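PDB 6EK4: PaxB from Photorhabdus luminescens, which probably serves as the B component of a two-component alpha-helical pore-forming toxin of the YaxAB type. Local coordinates for residues V144-L149 against Q290-R295; E158-I163 against G277-I282; K172-L177 against E259-I264. One frame throughout, in Å; residues are numbered along the deposited sequence.

Interaction 1 of 3, residues V144-L149 against Q290-R295; sequences VILERL and QIDKER
The guanidinium of Arg295 carries the CD1 methyl of Ile145 over one face and meets Asp292 OD1 and a water at its edge, both in its plane. The setting is a bundle of long helices, where the loop between helix 101-141 and helix 149-193 is packed against helix 247-321. Arg295 NH2 donates to Asp292 OD1 over 2.8 Å, with an N-H...O angle of 159°, and reaches that oxygen nearly in line with its C-O bond. Asp292 and Arg295 lie one helical turn apart, so this salt bridge is internal to helix 247-321; Ile145 and Leu146 of the loop pack against the paired side chains. The arm of Arg295 bends at chi3 (65°), which turns NE off the extended course. The other terminal nitrogen, NH1, donates to the carbonyl oxygens of Val140 and Val143, in the last turn of helix 101-141 and just beyond it; these bonds probably help to fix the rotation of the guanidinium. Water 1 accepts a bond from Ile145 N over 3.2 Å and a weak one from Arg295 NH2, a thin polar link from loop backbone to helix side chain.

Beside the buried Arg295, Ile145 makes the apolar part of the contact. It has CG1 between the backbone N and the carbonyl carbon (chi1 50°), and its CD1 lies 4.0 Å from Asp292 CB and 4.2 Å from Ile291 CG2. Ile50 of helix 42-73 touches both Ile145 and Arg295, which makes this a meeting place of several helices. Leu146 crosses Asp292 obliquely on the more open side of the contact, a methyl against a carboxylate, with Leu146 CD1 3.4 Å from Asp292 CG.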
loop_
_atom_site.group_PDB
_atom_site.type_symbol
_atom_site.label_atom_id
_atom_site.label_comp_id
_atom_site.label_asym_id
_atom_site.label_seq_id
_atom_site.Cartn_x
_atom_site.Cartn_y
_atom_site.Cartn_z
ATOM N N VAL A 144 -8.357 -8.859 10.884
ATOM C CA VAL A 144 -9.235 -8.658 9.729
ATOM C C VAL A 144 -9.301 -7.174 9.372
ATOM O O VAL A 144 -9.712 -6.357 10.193
ATOM C CB VAL A 144 -10.661 -9.182 10.005
ATOM C CG1 VAL A 144 -11.492 -9.172 8.727
ATOM C CG2 VAL A 144 -10.610 -10.585 10.596
ATOM N N ILE A 145 -8.905 -6.838 8.144
ATOM C CA ILE A 145 -8.853 -5.439 7.692
ATOM C C ILE A 145 -9.674 -5.128 6.432
ATOM O O ILE A 145 -9.997 -3.964 6.190
ATOM C CB ILE A 145 -7.394 -4.974 7.457
ATOM C CG1 ILE A 145 -6.627 -5.975 6.586
ATOM C CG2 ILE A 145 -6.681 -4.781 8.787
ATOM C CD1 ILE A 145 -5.311 -5.445 6.056
ATOM N N LEU A 146 -10.017 -6.148 5.643
ATOM C CA LEU A 146 -10.697 -5.941 4.356
ATOM C C LEU A 146 -12.226 -6.069 4.408
ATOM O O LEU A 146 -12.873 -6.164 3.362
ATOM C CB LEU A 146 -10.137 -6.905 3.299
ATOM C CG LEU A 146 -8.657 -6.778 2.925
ATOM C CD1 LEU A 146 -8.335 -7.719 1.772
ATOM C CD2 LEU A 146 -8.289 -5.344 2.569
ATOM N N GLU A 147 -12.807 -6.062 5.608
ATOM C CA GLU A 147 -14.266 -6.078 5.744
ATOM C C GLU A 147 -14.858 -4.760 5.247
ATOM O O GLU A 147 -14.563 -3.697 5.792
ATOM C CB GLU A 147 -14.689 -6.334 7.193
ATOM C CG GLU A 147 -14.680 -7.805 7.579
ATOM C CD GLU A 147 -15.049 -8.044 9.033
ATOM O OE1 GLU A 147 -14.975 -9.211 9.476
ATOM O OE2 GLU A 147 -15.411 -7.075 9.736
ATOM N N ARG A 148 -15.687 -4.853 4.207
ATOM C CA ARG A 148 -16.297 -3.699 3.527
ATOM C C ARG A 148 -15.334 -2.532 3.261
ATOM O O ARG A 148 -15.704 -1.364 3.404
ATOM C CB ARG A 148 -17.562 -3.222 4.263
ATOM C CG ARG A 148 -17.362 -2.724 5.688
ATOM C CD ARG A 148 -18.601 -1.998 6.184
ATOM N NE ARG A 148 -18.691 -1.988 7.641
ATOM C CZ ARG A 148 -19.729 -1.516 8.331
ATOM N NH1 ARG A 148 -20.785 -1.002 7.702
ATOM N NH2 ARG A 148 -19.711 -1.560 9.659
ATOM N N LEU A 149 -14.107 -2.859 2.860
ATOM C CA LEU A 149 -13.130 -1.842 2.472
ATOM C C LEU A 149 -13.220 -1.582 0.966
ATOM O O LEU A 149 -12.960 -0.469 0.510
ATOM C CB LEU A 149 -11.711 -2.257 2.873
ATOM C CG LEU A 149 -10.839 -1.097 3.366
ATOM C CD1 LEU A 149 -11.222 -0.696 4.785
ATOM C CD2 LEU A 149 -9.367 -1.460 3.301
ATOM N N GLN A 290 -2.793 -2.501 0.189
ATOM C CA GLN A 290 -1.393 -2.861 -0.020
ATOM C C GLN A 290 -0.840 -3.645 1.172
ATOM O O GLN A 290 -0.061 -4.577 0.987
ATOM C CB GLN A 290 -0.546 -1.606 -0.270
ATOM C CG GLN A 290 0.903 -1.878 -0.658
ATOM C CD GLN A 290 1.042 -2.729 -1.907
ATOM O OE1 GLN A 290 1.897 -3.614 -1.975
ATOM N NE2 GLN A 290 0.201 -2.470 -2.903
ATOM N N ILE A 291 -1.242 -3.267 2.384
ATOM C CA ILE A 291 -0.831 -3.984 3.598
ATOM C C ILE A 291 -1.289 -5.446 3.563
ATOM O O ILE A 291 -0.557 -6.334 4.000
ATOM C CB ILE A 291 -1.336 -3.278 4.882
ATOM C CG1 ILE A 291 -0.466 -2.052 5.175
ATOM C CG2 ILE A 291 -1.312 -4.215 6.085
ATOM C CD1 ILE A 291 -1.043 -1.109 6.211
ATOM N N ASP A 292 -2.489 -5.690 3.040
ATOM C CA ASP A 292 -2.994 -7.055 2.891
ATOM C C ASP A 292 -2.191 -7.839 1.853
ATOM O O ASP A 292 -1.951 -9.036 2.024
ATOM C CB ASP A 292 -4.474 -7.056 2.501
ATOM C CG ASP A 292 -5.103 -8.435 2.620
ATOM O OD1 ASP A 292 -5.234 -8.936 3.757
ATOM O OD2 ASP A 292 -5.465 -9.020 1.578
ATOM N N LYS A 293 -1.783 -7.165 0.779
ATOM C CA LYS A 293 -0.986 -7.797 -0.275
ATOM C C LYS A 293 0.455 -8.054 0.168
ATOM O O LYS A 293 1.059 -9.050 -0.233
ATOM C CB LYS A 293 -1.014 -6.957 -1.555
ATOM C CG LYS A 293 -2.370 -6.955 -2.246
ATOM C CD LYS A 293 -2.392 -6.035 -3.456
ATOM C CE LYS A 293 -3.780 -5.968 -4.071
ATOM N NZ LYS A 293 -3.859 -4.985 -5.186
ATOM N N GLU A 294 1.001 -7.157 0.986
ATOM C CA GLU A 294 2.322 -7.365 1.585
ATOM C C GLU A 294 2.272 -8.479 2.633
ATOM O O GLU A 294 3.224 -9.248 2.773
ATOM C CB GLU A 294 2.848 -6.073 2.220
ATOM C CG GLU A 294 3.106 -4.933 1.239
ATOM C CD GLU A 294 4.320 -5.146 0.351
ATOM O OE1 GLU A 294 5.051 -6.143 0.532
ATOM O OE2 GLU A 294 4.543 -4.300 -0.543
ATOM N N ARG A 295 1.163 -8.558 3.367
ATOM C CA ARG A 295 0.963 -9.624 4.350
ATOM C C ARG A 295 0.855 -10.989 3.675
ATOM O O ARG A 295 1.380 -11.978 4.180
ATOM C CB ARG A 295 -0.288 -9.364 5.193
ATOM C CG ARG A 295 -0.585 -10.471 6.195
ATOM C CD ARG A 295 -1.683 -10.092 7.169
ATOM N NE ARG A 295 -2.973 -9.909 6.509
ATOM C CZ ARG A 295 -4.132 -9.748 7.146
ATOM N NH1 ARG A 295 -4.183 -9.750 8.476
ATOM N NH2 ARG A 295 -5.251 -9.588 6.448
HETATM O O HOH W 1 -8.390 -9.016 5.819
#

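Interaction 2 of 3, residues E158-I163 against G277-I282; sequences ERKAEI and GVEQRI
Arg159 and Arg281 swing their guanidinium groups to the same flank of two antiparallel helices, with the two planes only 27° apart. Arg159 NH1 and Arg281 NH2 are modelled 3.0 Å from each other; both are donors of like charge, so the closeness is doubtful at this resolution and is no bond. Each group has acidic or amide company that could ease the repulsion: Arg159 NH2 makes a weak hydrogen bond to Gln274, and Arg281 NH2 a long, weak ion pair with Glu156.

Val278 sits between two long arms. The Arg159 chain, extended from CG to NE, passes its CD 3.7 Å from Val278 CG1, and that methyl also lies over one face of the guanidinium. Ile163 CD1 approaches the same CG1, the two side chains sliding past each other in opposite directions. The second methyl, CG2, meets Lys160 CB at 3.9 Å. Lys160 starts with CG anti to the backbone N (chi1 -175°) and runs out straight, crossing Ile282 at about a right angle with its CD 3.8 Å from Ile282 CD1. Further along, its CE lies beside Glu279 CG, while NZ stays 4.8 Å from Glu279 OE2. With the segment axes 9.7 Å apart and their directions at 152°, this is the packing of an antiparallel helical pair, consistent with a coiled-coil stalk.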
loop_
_atom_site.group_PDB
_atom_site.type_symbol
_atom_site.label_atom_id
_atom_site.label_comp_id
_atom_site.label_asym_id
_atom_site.label_seq_id
_atom_site.Cartn_x
_atom_site.Cartn_y
_atom_site.Cartn_z
ATOM N N GLU A 158 -16.881 7.500 -5.502
ATOM C CA GLU A 158 -18.150 8.087 -5.941
ATOM C C GLU A 158 -18.274 9.531 -5.454
ATOM O O GLU A 158 -18.709 10.406 -6.203
ATOM C CB GLU A 158 -19.346 7.262 -5.451
ATOM C CG GLU A 158 -19.649 6.038 -6.305
ATOM C CD GLU A 158 -20.776 5.187 -5.742
ATOM O OE1 GLU A 158 -21.770 5.758 -5.242
ATOM O OE2 GLU A 158 -20.672 3.943 -5.808
ATOM N N ARG A 159 -17.894 9.773 -4.198
ATOM C CA ARG A 159 -17.899 11.126 -3.637
ATOM C C ARG A 159 -16.856 12.010 -4.328
ATOM O O ARG A 159 -17.083 13.203 -4.524
ATOM C CB ARG A 159 -17.654 11.102 -2.123
ATOM C CG ARG A 159 -18.032 12.405 -1.430
ATOM C CD ARG A 159 -17.534 12.477 0.006
ATOM N NE ARG A 159 -17.556 13.850 0.517
ATOM C CZ ARG A 159 -17.100 14.232 1.710
ATOM N NH1 ARG A 159 -16.577 13.347 2.554
ATOM N NH2 ARG A 159 -17.169 15.512 2.066
ATOM N N LYS A 160 -15.718 11.420 -4.692
ATOM C CA LYS A 160 -14.683 12.123 -5.452
ATOM C C LYS A 160 -15.180 12.506 -6.845
ATOM O O LYS A 160 -14.847 13.578 -7.350
ATOM C CB LYS A 160 -13.427 11.254 -5.583
ATOM C CG LYS A 160 -12.250 11.943 -6.262
ATOM C CD LYS A 160 -11.151 10.955 -6.618
ATOM C CE LYS A 160 -10.032 11.630 -7.395
ATOM N NZ LYS A 160 -8.998 10.659 -7.849
ATOM N N ALA A 161 -15.970 11.627 -7.458
ATOM C CA ALA A 161 -16.487 11.854 -8.807
ATOM C C ALA A 161 -17.438 13.050 -8.865
ATOM O O ALA A 161 -17.315 13.898 -9.751
ATOM C CB ALA A 161 -17.184 10.604 -9.325
ATOM N N GLU A 162 -18.375 13.115 -7.920
ATOM C CA GLU A 162 -19.358 14.207 -7.884
ATOM C C GLU A 162 -18.774 15.537 -7.385
ATOM O O GLU A 162 -19.271 16.599 -7.758
ATOM C CB GLU A 162 -20.613 13.821 -7.083
ATOM C CG GLU A 162 -20.392 13.418 -5.631
ATOM C CD GLU A 162 -21.668 12.932 -4.956
ATOM O OE1 GLU A 162 -22.771 13.259 -5.443
ATOM O OE2 GLU A 162 -21.568 12.220 -3.934
ATOM N N ILE A 163 -17.732 15.483 -6.555
ATOM C CA ILE A 163 -17.014 16.699 -6.147
ATOM C C ILE A 163 -16.242 17.270 -7.336
ATOM O O ILE A 163 -16.305 18.472 -7.598
ATOM C CB ILE A 163 -16.059 16.449 -4.956
ATOM C CG1 ILE A 163 -16.863 16.278 -3.665
ATOM C CG2 ILE A 163 -15.075 17.604 -4.786
ATOM C CD1 ILE A 163 -16.061 15.729 -2.503
ATOM N N GLY A 277 -9.681 15.896 1.132
ATOM C CA GLY A 277 -10.152 14.937 2.125
ATOM C C GLY A 277 -10.387 13.553 1.550
ATOM O O GLY A 277 -9.859 12.567 2.067
ATOM N N VAL A 278 -11.171 13.479 0.475
ATOM C CA VAL A 278 -11.475 12.192 -0.163
ATOM C C VAL A 278 -10.226 11.560 -0.781
ATOM O O VAL A 278 -10.039 10.347 -0.691
ATOM C CB VAL A 278 -12.605 12.288 -1.226
ATOM C CG1 VAL A 278 -13.896 12.785 -0.594
ATOM C CG2 VAL A 278 -12.211 13.176 -2.400
ATOM N N GLU A 279 -9.370 12.380 -1.389
ATOM C CA GLU A 279 -8.140 11.885 -2.015
ATOM C C GLU A 279 -7.152 11.321 -0.993
ATOM O O GLU A 279 -6.441 10.358 -1.284
ATOM C CB GLU A 279 -7.463 12.975 -2.853
ATOM C CG GLU A 279 -8.089 13.169 -4.229
ATOM C CD GLU A 279 -7.226 13.998 -5.168
ATOM O OE1 GLU A 279 -6.000 13.756 -5.234
ATOM O OE2 GLU A 279 -7.777 14.887 -5.854
ATOM N N GLN A 280 -7.106 11.922 0.193
ATOM C CA GLN A 280 -6.271 11.409 1.278
ATOM C C GLN A 280 -6.827 10.095 1.823
ATOM O O GLN A 280 -6.065 9.187 2.158
ATOM C CB GLN A 280 -6.148 12.434 2.408
ATOM C CG GLN A 280 -5.276 11.962 3.562
ATOM C CD GLN A 280 -4.744 13.100 4.413
ATOM O OE1 GLN A 280 -5.455 14.065 4.696
ATOM N NE2 GLN A 280 -3.486 12.990 4.831
ATOM N N ARG A 281 -8.152 10.001 1.911
ATOM C CA ARG A 281 -8.806 8.792 2.416
ATOM C C ARG A 281 -8.763 7.638 1.412
ATOM O O ARG A 281 -8.637 6.480 1.808
ATOM C CB ARG A 281 -10.250 9.087 2.837
ATOM C CG ARG A 281 -10.346 9.906 4.115
ATOM C CD ARG A 281 -11.748 9.891 4.699
ATOM N NE ARG A 281 -12.718 10.532 3.816
ATOM C CZ ARG A 281 -12.847 11.848 3.650
ATOM N NH1 ARG A 281 -12.066 12.705 4.304
ATOM N NH2 ARG A 281 -13.769 12.314 2.817
ATOM N N ILE A 282 -8.864 7.955 0.123
ATOM C CA ILE A 282 -8.693 6.950 -0.931
ATOM C C ILE A 282 -7.254 6.424 -0.918
ATOM O O ILE A 282 -7.024 5.223 -1.079
ATOM C CB ILE A 282 -9.051 7.517 -2.326
ATOM C CG1 ILE A 282 -10.562 7.762 -2.427
ATOM C CG2 ILE A 282 -8.617 6.564 -3.436
ATOM C CD1 ILE A 282 -10.956 8.740 -3.515
#

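Interaction 3 of 3, residues K172-L177 against E259-I264; sequences KNKAKL and ERINQI
Lys174 begins its contact with helix 247-321 at CB, which lies 3.8 Å from Ile264 CG2. The place is the antiparallel pair of helix 149-193 and helix 247-321, far from the centre of this elongated helical protein, with segment axes 9.9 Å apart. Chi1 of Lys174 (-160°) sets CG anti to the backbone N, where it meets the CG2 methyls of both Ile261 and Ile264, the former at 4.0 Å. The chain then bends at chi2 and chi3 and crosses Ile261 at about a right angle. At the tip, NZ forms a salt bridge with Glu171 and a hydrogen bond with Asn265, so it is tied both to its own helix and to the partner. The aliphatic stem thus serves the apolar seam and the charged end borders it.

One turn further on, Leu177 packs against both Ile261 and Ile264, which lie three residues apart. Its CB is 3.6 Å from Ile261 CG1, and its CD2 is directed to the other isoleucine, 3.8 Å from Ile264 CD1. The same CD2 has Arg260 beside it, the two side chains crossing at about a right angle and the methyl 4.0 Å from Arg260 CD; the arginine contributes its hydrocarbon stem. Ile261 also reaches the opposing backbone, with its CD1 3.6 Å from Leu177 O.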
loop_
_atom_site.group_PDB
_atom_site.type_symbol
_atom_site.label_atom_id
_atom_site.label_comp_id
_atom_site.label_asym_id
_atom_site.label_seq_id
_atom_site.Cartn_x
_atom_site.Cartn_y
_atom_site.Cartn_z
ATOM N N LYS A 172 -17.089 26.278 -14.951
ATOM C CA LYS A 172 -17.664 26.596 -16.257
ATOM C C LYS A 172 -18.700 27.718 -16.146
ATOM O O LYS A 172 -18.739 28.618 -16.989
ATOM C CB LYS A 172 -18.285 25.346 -16.887
ATOM C CG LYS A 172 -18.335 25.378 -18.408
ATOM C CD LYS A 172 -18.420 23.974 -18.992
ATOM C CE LYS A 172 -18.019 23.948 -20.459
ATOM N NZ LYS A 172 -17.790 22.556 -20.938
ATOM N N ASN A 173 -19.532 27.657 -15.108
ATOM C CA ASN A 173 -20.495 28.725 -14.818
ATOM C C ASN A 173 -19.809 30.037 -14.441
ATOM O O ASN A 173 -20.328 31.115 -14.732
ATOM C CB ASN A 173 -21.451 28.309 -13.695
ATOM C CG ASN A 173 -22.393 27.192 -14.106
ATOM O OD1 ASN A 173 -22.370 26.726 -15.246
ATOM N ND2 ASN A 173 -23.231 26.757 -13.173
ATOM N N LYS A 174 -18.650 29.941 -13.791
ATOM C CA LYS A 174 -17.856 31.120 -13.447
ATOM C C LYS A 174 -17.251 31.737 -14.706
ATOM O O LYS A 174 -17.275 32.956 -14.876
ATOM C CB LYS A 174 -16.735 30.763 -12.467
ATOM C CG LYS A 174 -16.183 31.955 -11.694
ATOM C CD LYS A 174 -14.668 31.905 -11.542
ATOM C CE LYS A 174 -14.190 30.659 -10.812
ATOM N NZ LYS A 174 -12.708 30.642 -10.661
ATOM N N ALA A 175 -16.715 30.888 -15.582
ATOM C CA ALA A 175 -16.103 31.338 -16.836
ATOM C C ALA A 175 -17.083 32.108 -17.724
ATOM O O ALA A 175 -16.686 33.050 -18.413
ATOM C CB ALA A 175 -15.524 30.155 -17.597
ATOM N N LYS A 176 -18.354 31.709 -17.706
ATOM C CA LYS A 176 -19.394 32.417 -18.454
ATOM C C LYS A 176 -19.691 33.779 -17.825
ATOM O O LYS A 176 -19.824 34.780 -18.527
ATOM C CB LYS A 176 -20.685 31.593 -18.520
ATOM C CG LYS A 176 -21.651 32.069 -19.601
ATOM C CD LYS A 176 -23.070 32.246 -19.081
ATOM C CE LYS A 176 -23.936 32.994 -20.085
ATOM N NZ LYS A 176 -25.200 33.491 -19.476
ATOM N N LEU A 177 -19.802 33.807 -16.500
ATOM C CA LEU A 177 -20.038 35.053 -15.768
ATOM C C LEU A 177 -18.865 36.033 -15.883
ATOM O O LEU A 177 -19.068 37.244 -15.827
ATOM C CB LEU A 177 -20.338 34.766 -14.290
ATOM C CG LEU A 177 -21.800 34.518 -13.891
ATOM C CD1 LEU A 177 -22.586 33.755 -14.949
ATOM C CD2 LEU A 177 -21.854 33.794 -12.554
ATOM N N GLU A 259 -20.858 39.567 -7.216
ATOM C CA GLU A 259 -21.351 38.852 -6.038
ATOM C C GLU A 259 -21.501 37.354 -6.305
ATOM O O GLU A 259 -21.236 36.536 -5.421
ATOM C CB GLU A 259 -22.694 39.436 -5.581
ATOM C CG GLU A 259 -23.278 38.776 -4.338
ATOM C CD GLU A 259 -24.571 39.422 -3.869
ATOM O OE1 GLU A 259 -25.364 38.730 -3.196
ATOM O OE2 GLU A 259 -24.802 40.614 -4.168
ATOM N N ARG A 260 -21.927 37.002 -7.517
ATOM C CA ARG A 260 -22.145 35.600 -7.880
ATOM C C ARG A 260 -20.821 34.901 -8.192
ATOM O O ARG A 260 -20.638 33.735 -7.840
ATOM C CB ARG A 260 -23.110 35.483 -9.065
ATOM C CG ARG A 260 -24.093 34.327 -8.939
ATOM C CD ARG A 260 -25.048 34.236 -10.124
ATOM N NE ARG A 260 -25.800 35.472 -10.354
ATOM C CZ ARG A 260 -26.694 35.643 -11.327
ATOM N NH1 ARG A 260 -26.977 34.656 -12.174
ATOM N NH2 ARG A 260 -27.318 36.811 -11.454
ATOM N N ILE A 261 -19.904 35.612 -8.848
ATOM C CA ILE A 261 -18.564 35.082 -9.136
ATOM C C ILE A 261 -17.785 34.856 -7.840
ATOM O O ILE A 261 -17.128 33.826 -7.677
ATOM C CB ILE A 261 -17.767 36.013 -10.080
ATOM C CG1 ILE A 261 -18.375 35.979 -11.485
ATOM C CG2 ILE A 261 -16.300 35.601 -10.149
ATOM C CD1 ILE A 261 -17.842 37.044 -12.418
ATOM N N ASN A 262 -17.860 35.824 -6.929
ATOM C CA ASN A 262 -17.244 35.695 -5.609
ATOM C C ASN A 262 -17.821 34.519 -4.826
ATOM O O ASN A 262 -17.090 33.811 -4.135
ATOM C CB ASN A 262 -17.416 36.990 -4.808
ATOM C CG ASN A 262 -16.824 36.900 -3.412
ATOM O OD1 ASN A 262 -15.674 36.492 -3.238
ATOM N ND2 ASN A 262 -17.610 37.278 -2.409
ATOM N N GLN A 263 -19.132 34.316 -4.942
ATOM C CA GLN A 263 -19.803 33.193 -4.288
ATOM C C GLN A 263 -19.352 31.848 -4.865
ATOM O O GLN A 263 -19.208 30.874 -4.126
ATOM C CB GLN A 263 -21.327 33.337 -4.408
ATOM C CG GLN A 263 -22.131 32.280 -3.661
ATOM C CD GLN A 263 -21.833 32.251 -2.173
ATOM O OE1 GLN A 263 -22.084 33.221 -1.457
ATOM N NE2 GLN A 263 -21.298 31.131 -1.700
ATOM N N ILE A 264 -19.132 31.799 -6.177
ATOM C CA ILE A 264 -18.652 30.581 -6.837
ATOM C C ILE A 264 -17.204 30.273 -6.439
ATOM O O ILE A 264 -16.848 29.108 -6.238
ATOM C CB ILE A 264 -18.792 30.676 -8.376
ATOM C CG1 ILE A 264 -20.272 30.635 -8.770
ATOM C CG2 ILE A 264 -18.050 29.539 -9.070
ATOM C CD1 ILE A 264 -20.554 31.129 -10.174
#

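All three contacts share helix 247-321, and they nest along the chain: interaction 3 lies inside the loop closed by interaction 2, itself inside that of interaction 1. Interactions 2 and 3 join that helix to helix 149-193, their centres 24 Å apart, whereas interaction 1 brings the preceding loop against it, the centre of that contact about 9 Å from the centre of the chain. Burial falls outward. Interaction 1 is buried, with a salt bridge and a water among apolar groups; interaction 2 is partly buried and mixes valine and isoleucine with long charged arms; interaction 3, at the surface, packs isoleucine and leucine with lysine and arginine hydrocarbon stems, the lysine amine paired at the border.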